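Glycosyl hydrolase (Rhizobium leguminosarum bv. trifolii, PDB 5NDX) probably hydrolyses O-glycosidic bonds as a family 39 glycoside hydrolase, the bacterial orthologue of human α-L-iduronidase. Local coordinates at residues R255-D267 with P302-H314. The protein carries 2 engineered substitutions. Numbering follows the deposited sequence.
Unlike the reference sequence in segment 302-314: S312 (reference Asn). With 8U8 ((2~{R},3~{S},4~{S},5~{R},6~{S})-6-(4-methyl-2-oxidanylidene-chromen-7-yl)oxy-3,4,5-tris(oxidanyl)oxane-2-carboxylic acid), chain M; 8U8 ((2~{R},3~{S},4~{S},5~{R},6~{S})-6-(4-methyl-2-oxidanylidene-chromen-7-yl)oxy-3,4,5-tris(oxidanyl)oxane-2-carboxylic acid), chain N.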
loop_
_atom_site.group_PDB
_atom_site.type_symbol
_atom_site.label_atom_id
_atom_site.label_comp_id
_atom_site.label_asym_id
_atom_site.label_seq_id
_atom_site.Cartn_x
_atom_site.Cartn_y
_atom_site.Cartn_z
ATOM N N ARG A 255 31.709 0.202 3.724
ATOM C CA ARG A 255 31.230 1.485 4.255
ATOM C C ARG A 255 29.750 1.745 3.937
ATOM O O ARG A 255 29.122 2.518 4.619
ATOM C CB ARG A 255 32.085 2.656 3.715
ATOM C CG ARG A 255 31.925 3.947 4.506
ATOM C CD ARG A 255 32.883 5.105 4.129
ATOM N NE ARG A 255 32.291 6.064 3.164
ATOM C CZ ARG A 255 32.370 5.968 1.829
ATOM N NH1 ARG A 255 33.020 4.956 1.276
ATOM N NH2 ARG A 255 31.801 6.889 1.039
ATOM N N LEU A 256 29.228 1.151 2.867
ATOM C CA LEU A 256 27.823 1.292 2.480
ATOM C C LEU A 256 26.888 0.177 2.992
ATOM O O LEU A 256 25.680 0.345 2.968
ATOM C CB LEU A 256 27.705 1.378 0.957
ATOM C CG LEU A 256 28.578 2.443 0.253
ATOM C CD1 LEU A 256 28.428 2.302 -1.249
ATOM C CD2 LEU A 256 28.300 3.878 0.653
ATOM N N ALA A 257 27.448 -0.935 3.464
ATOM C CA ALA A 257 26.683 -2.167 3.706
ATOM C C ALA A 257 25.628 -2.057 4.812
ATOM O O ALA A 257 24.664 -2.814 4.786
ATOM C CB ALA A 257 27.612 -3.354 3.990
ATOM N N GLY A 258 25.841 -1.149 5.759
ATOM C CA GLY A 258 24.914 -0.843 6.835
ATOM C C GLY A 258 23.831 0.198 6.515
ATOM O O GLY A 258 22.981 0.454 7.371
ATOM N N LEU A 259 23.826 0.747 5.300
ATOM C CA LEU A 259 22.807 1.717 4.904
ATOM C C LEU A 259 21.385 1.093 4.831
ATOM O O LEU A 259 21.230 -0.118 4.675
ATOM C CB LEU A 259 23.123 2.353 3.545
ATOM C CG LEU A 259 24.258 3.394 3.493
ATOM C CD1 LEU A 259 24.548 3.803 2.048
ATOM C CD2 LEU A 259 23.942 4.620 4.343
ATOM N N PRO A 260 20.365 1.928 4.966
ATOM C CA PRO A 260 19.008 1.444 4.748
ATOM C C PRO A 260 18.860 0.778 3.374
ATOM O O PRO A 260 19.364 1.292 2.374
ATOM C CB PRO A 260 18.146 2.711 4.908
ATOM C CG PRO A 260 18.948 3.611 5.846
ATOM C CD PRO A 260 20.404 3.301 5.533
ATOM N N ILE A 261 18.261 -0.399 3.369
ATOM C CA ILE A 261 17.999 -1.178 2.130
ATOM C C ILE A 261 16.520 -1.094 1.820
ATOM O O ILE A 261 15.673 -1.293 2.722
ATOM C CB ILE A 261 18.359 -2.664 2.306
ATOM C CG1 ILE A 261 19.817 -2.813 2.760
ATOM C CG2 ILE A 261 18.160 -3.439 1.005
ATOM C CD1 ILE A 261 20.842 -2.228 1.794
ATOM N N VAL A 262 16.208 -0.817 0.557
ATOM C CA VAL A 262 14.835 -0.611 0.119
ATOM C C VAL A 262 14.572 -1.504 -1.094
ATOM O O VAL A 262 15.394 -1.538 -2.015
ATOM C CB VAL A 262 14.658 0.858 -0.238
ATOM C CG1 VAL A 262 13.328 1.102 -0.947
ATOM C CG2 VAL A 262 14.797 1.699 1.034
ATOM N N ASN A 263 13.502 -2.291 -1.053
ATOM C CA ASN A 263 12.953 -2.927 -2.248
ATOM C C ASN A 263 11.802 -2.025 -2.699
ATOM O O ASN A 263 10.739 -2.053 -2.124
ATOM C CB ASN A 263 12.497 -4.327 -1.969
ATOM C CG ASN A 263 12.051 -5.082 -3.207
ATOM O OD1 ASN A 263 11.719 -4.507 -4.250
ATOM N ND2 ASN A 263 11.977 -6.388 -3.064
ATOM N N ASP A 264 12.026 -1.267 -3.761
ATOM C CA ASP A 264 11.107 -0.226 -4.193
ATOM C C ASP A 264 10.002 -0.727 -5.137
ATOM O O ASP A 264 9.149 0.066 -5.575
ATOM C CB ASP A 264 11.910 0.992 -4.787
ATOM C CG ASP A 264 12.760 0.629 -6.003
ATOM O OD1 ASP A 264 12.706 -0.553 -6.494
ATOM O OD2 ASP A 264 13.471 1.524 -6.525
ATOM N N GLU A 265 10.029 -2.016 -5.474
ATOM C CA GLU A 265 8.991 -2.624 -6.302
ATOM C C GLU A 265 8.922 -4.103 -6.037
ATOM O O GLU A 265 9.511 -4.911 -6.774
ATOM C CB GLU A 265 9.285 -2.446 -7.798
ATOM C CG GLU A 265 8.694 -1.235 -8.418
ATOM C CD GLU A 265 8.953 -1.187 -9.911
ATOM O OE1 GLU A 265 8.609 -2.170 -10.615
ATOM O OE2 GLU A 265 9.456 -0.152 -10.376
ATOM N N CYS A 266 8.235 -4.482 -4.991
ATOM C CA CYS A 266 8.291 -5.839 -4.574
ATOM C C CYS A 266 6.926 -6.471 -4.878
ATOM O O CYS A 266 6.000 -6.304 -4.103
ATOM C CB CYS A 266 8.628 -5.889 -3.126
ATOM S SG CYS A 266 8.758 -7.551 -2.449
ATOM N N ASP A 267 6.807 -7.112 -6.033
ATOM C CA ASP A 267 5.566 -7.743 -6.452
ATOM C C ASP A 267 5.797 -9.251 -6.640
ATOM O O ASP A 267 6.904 -9.680 -6.915
ATOM C CB ASP A 267 5.044 -7.083 -7.751
ATOM C CG ASP A 267 4.927 -5.551 -7.611
ATOM O OD1 ASP A 267 4.020 -5.054 -6.865
ATOM O OD2 ASP A 267 5.767 -4.866 -8.237
ATOM N N PRO A 302 16.974 -10.980 12.703
ATOM C CA PRO A 302 18.381 -11.324 12.964
ATOM C C PRO A 302 19.338 -10.210 12.617
ATOM O O PRO A 302 20.524 -10.421 12.665
ATOM C CB PRO A 302 18.644 -12.523 12.023
ATOM C CG PRO A 302 17.507 -12.564 11.046
ATOM C CD PRO A 302 16.507 -11.509 11.408
ATOM N N LYS A 303 18.840 -9.061 12.182
ATOM C CA LYS A 303 19.668 -7.968 11.762
ATOM C C LYS A 303 20.663 -8.344 10.696
ATOM O O LYS A 303 21.787 -7.897 10.747
ATOM C CB LYS A 303 20.392 -7.363 12.962
ATOM C CG LYS A 303 19.444 -7.013 14.081
ATOM C CD LYS A 303 20.202 -6.639 15.340
ATOM C CE LYS A 303 20.204 -5.140 15.579
ATOM N NZ LYS A 303 18.937 -4.749 16.253
ATOM N N ALA A 304 20.241 -9.122 9.706
ATOM C CA ALA A 304 21.095 -9.457 8.587
ATOM C C ALA A 304 21.319 -8.253 7.679
ATOM O O ALA A 304 22.261 -8.214 6.913
ATOM C CB ALA A 304 20.519 -10.632 7.821
ATOM N N ALA A 305 20.463 -7.251 7.776
ATOM C CA ALA A 305 20.651 -6.040 7.024
ATOM C C ALA A 305 19.740 -4.987 7.577
ATOM O O ALA A 305 18.795 -5.306 8.291
ATOM C CB ALA A 305 20.325 -6.286 5.571
ATOM N N ASN A 306 19.989 -3.727 7.235
ATOM C CA ASN A 306 19.154 -2.629 7.710
ATOM C C ASN A 306 17.937 -2.460 6.760
ATOM O O ASN A 306 17.750 -1.419 6.131
ATOM C CB ASN A 306 20.030 -1.354 7.773
ATOM C CG ASN A 306 19.366 -0.193 8.455
ATOM O OD1 ASN A 306 18.313 -0.332 9.057
ATOM N ND2 ASN A 306 20.009 0.963 8.396
ATOM N N PHE A 307 17.078 -3.475 6.687
ATOM C CA PHE A 307 15.995 -3.464 5.696
ATOM C C PHE A 307 14.930 -2.485 6.176
ATOM O O PHE A 307 14.433 -2.624 7.260
ATOM C CB PHE A 307 15.390 -4.841 5.447
ATOM C CG PHE A 307 14.474 -4.856 4.271
ATOM C CD1 PHE A 307 14.973 -5.032 2.981
ATOM C CD2 PHE A 307 13.119 -4.622 4.440
ATOM C CE1 PHE A 307 14.115 -4.980 1.895
ATOM C CE2 PHE A 307 12.255 -4.602 3.362
ATOM C CZ PHE A 307 12.764 -4.777 2.084
ATOM N N THR A 308 14.584 -1.501 5.362
ATOM C CA THR A 308 13.809 -0.356 5.822
ATOM C C THR A 308 12.453 -0.115 5.153
ATOM O O THR A 308 11.560 0.479 5.796
ATOM C CB THR A 308 14.706 0.913 5.684
ATOM O OG1 THR A 308 15.845 0.744 6.541
ATOM C CG2 THR A 308 14.003 2.174 6.106
ATOM N N PHE A 309 12.311 -0.448 3.873
ATOM C CA PHE A 309 11.072 -0.190 3.168
ATOM C C PHE A 309 10.873 -1.189 2.028
ATOM O O PHE A 309 11.809 -1.573 1.355
ATOM C CB PHE A 309 11.092 1.231 2.650
ATOM C CG PHE A 309 9.811 1.724 2.071
ATOM C CD1 PHE A 309 8.683 1.794 2.830
ATOM C CD2 PHE A 309 9.780 2.232 0.798
ATOM C CE1 PHE A 309 7.508 2.315 2.327
ATOM C CE2 PHE A 309 8.615 2.755 0.264
ATOM C CZ PHE A 309 7.459 2.769 1.031
ATOM N N LEU A 310 9.635 -1.611 1.872
ATOM C CA LEU A 310 9.223 -2.550 0.826
ATOM C C LEU A 310 7.991 -1.919 0.208
ATOM O O LEU A 310 6.994 -1.692 0.898
ATOM C CB LEU A 310 8.929 -3.893 1.450
ATOM C CG LEU A 310 8.478 -5.019 0.536
ATOM C CD1 LEU A 310 8.779 -6.313 1.241
ATOM C CD2 LEU A 310 7.002 -4.936 0.209
ATOM N N SER A 311 8.071 -1.534 -1.054
ATOM C CA SER A 311 6.926 -0.910 -1.722
ATOM C C SER A 311 6.381 -1.905 -2.748
ATOM O O SER A 311 7.133 -2.486 -3.511
ATOM C CB SER A 311 7.364 0.388 -2.388
ATOM O OG SER A 311 6.312 1.113 -3.000
ATOM N N SER A 312 5.081 -2.048 -2.767
ATOM C CA SER A 312 4.350 -2.756 -3.792
ATOM C C SER A 312 4.165 -1.837 -4.995
ATOM O O SER A 312 4.348 -0.646 -4.889
ATOM C CB SER A 312 3.009 -3.196 -3.211
ATOM O OG SER A 312 3.265 -4.175 -2.242
ATOM N N ASP A 313 3.932 -2.373 -6.161
ATOM C CA ASP A 313 3.731 -1.533 -7.338
ATOM C C ASP A 313 2.410 -1.903 -8.003
ATOM O O ASP A 313 2.365 -2.387 -9.124
ATOM C CB ASP A 313 4.930 -1.701 -8.233
ATOM C CG ASP A 313 5.030 -0.616 -9.246
ATOM O OD1 ASP A 313 5.015 0.568 -8.853
ATOM O OD2 ASP A 313 5.139 -0.968 -10.423
ATOM N N HIS A 314 1.337 -1.724 -7.237
ATOM C CA HIS A 314 0.046 -2.318 -7.520
ATOM C C HIS A 314 -1.111 -1.347 -7.563
ATOM O O HIS A 314 -2.276 -1.766 -7.446
ATOM C CB HIS A 314 -0.232 -3.520 -6.619
ATOM C CG HIS A 314 -0.419 -3.236 -5.148
ATOM N ND1 HIS A 314 -0.245 -2.000 -4.543
ATOM C CD2 HIS A 314 -0.777 -4.080 -4.159
ATOM C CE1 HIS A 314 -0.488 -2.104 -3.253
ATOM N NE2 HIS A 314 -0.829 -3.353 -2.997
HETATM C C15 8U8 M . 12.306 -4.509 -19.442
HETATM C C13 8U8 M . 12.669 -4.997 -18.167
HETATM C C14 8U8 M . 13.811 -5.795 -18.058
HETATM C C16 8U8 M . 14.227 -6.266 -16.809
HETATM O O9 8U8 M . 15.222 -6.988 -16.796
HETATM O O8 8U8 M . 13.517 -5.974 -15.661
HETATM C C11 8U8 M . 12.459 -5.101 -15.714
HETATM C C10 8U8 M . 11.843 -4.713 -14.519
HETATM C C12 8U8 M . 12.013 -4.612 -16.973
HETATM C C7 8U8 M . 10.945 -3.694 -16.973
HETATM C C8 8U8 M . 10.336 -3.305 -15.775
HETATM C C9 8U8 M . 10.769 -3.817 -14.541
HETATM O O2 8U8 M . 10.223 -3.436 -13.330
HETATM C C5 8U8 M . 8.840 -2.935 -13.160
HETATM O O1 8U8 M . 7.942 -3.819 -13.848
HETATM C C1 8U8 M . 6.664 -3.378 -14.105
HETATM C C6 8U8 M . 5.893 -4.549 -13.876
HETATM O O7 8U8 M . 4.831 -4.622 -14.483
HETATM O O6 8U8 M . 6.349 -5.349 -13.079
HETATM C C2 8U8 M . 6.079 -2.304 -13.138
HETATM O O5 8U8 M . 5.685 -2.949 -11.909
HETATM C C3 8U8 M . 7.060 -1.076 -12.887
HETATM O O4 8U8 M . 6.527 0.072 -13.449
HETATM C C4 8U8 M . 8.489 -1.353 -13.451
HETATM O O3 8U8 M . 9.415 -0.339 -12.883
HETATM C C15 8U8 N . 13.128 5.184 0.692
HETATM C C13 8U8 N . 13.318 5.108 2.074
HETATM C C14 8U8 N . 14.600 5.168 2.604
HETATM C C16 8U8 N . 14.785 5.171 3.979
HETATM O O9 8U8 N . 15.924 5.169 4.429
HETATM O O8 8U8 N . 13.723 5.039 4.818
HETATM C C11 8U8 N . 12.468 5.031 4.323
HETATM C C10 8U8 N . 11.463 4.999 5.259
HETATM C C12 8U8 N . 12.234 5.055 2.956
HETATM C C7 8U8 N . 10.904 5.058 2.533
HETATM C C8 8U8 N . 9.884 5.016 3.477
HETATM C C9 8U8 N . 10.147 4.997 4.848
HETATM O O2 8U8 N . 9.102 4.974 5.736
HETATM C C5 8U8 N . 9.331 5.409 7.103
HETATM O O1 8U8 N . 9.772 4.187 7.720
HETATM C C1 8U8 N . 9.972 4.178 9.152
HETATM C C6 8U8 N . 11.135 5.141 9.579
HETATM O O7 8U8 N . 12.026 5.416 8.751
HETATM O O6 8U8 N . 11.062 5.633 10.716
HETATM C C2 8U8 N . 8.634 4.576 9.770
HETATM O O5 8U8 N . 8.679 4.577 11.230
HETATM C C3 8U8 N . 8.195 5.959 9.237
HETATM O O4 8U8 N . 6.924 6.236 9.765
HETATM C C4 8U8 N . 8.070 5.914 7.713
HETATM O O3 8U8 N . 7.770 7.201 7.170
HETATM O O HOH W 1 22.077 -2.588 5.452
HETATM O O HOH W 2 6.492 0.649 -5.854
HETATM O O HOH W 3 3.574 -6.665 -2.975
#
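I261 pairs with F307 and N263 with L310 where strands 261-263 and 307-310 run parallel, 19° apart. I261 N donates to N306 O, which T308 OG1 grips from the opposite face of that carbonyl; T308 N returns to I261 O (2.9 Å). A beta bulge then shifts the register by one before N263 N bonds F309 O and S311 N bonds N263 O. Upstream, N306 ND2 reaches G258 O nearly in its own amide plane.

I261 O lies over one face of the F307 ring, 3.8 Å from CD1. On the side of the sheet bearing V262 and F309, V262 CG1 meets the edge of the F309 ring, whose face lies against the coumarin of 8U8 in chain N, with CD1 3.5 Å from C8. An alanine in place of F309 would probably leave that coumarin without its aromatic support and V262 CG1 without its edge contact. E265 and D313 run alongside each other with stacked carboxylates and accept hydrogen bonds from sugar O3 and O5 of 8U8 in chain M; K222 and R57 form salt bridges with E265 OE1 and OE2. D267 OD1 uses its syn lone pair to take D313 N (2.8 Å), while OD2 salt-bridges K222.

The side chain of E265 lies about 4 Å from that of Q146, the predicted proton-donor position (changed in this structure), consistent with an active site at the C-terminal ends of the barrel strands. These are the last two strands of the TIM barrel, joined through helix 282-300, which packs on F307 and C266, while strand 216-219 flanks 261-263.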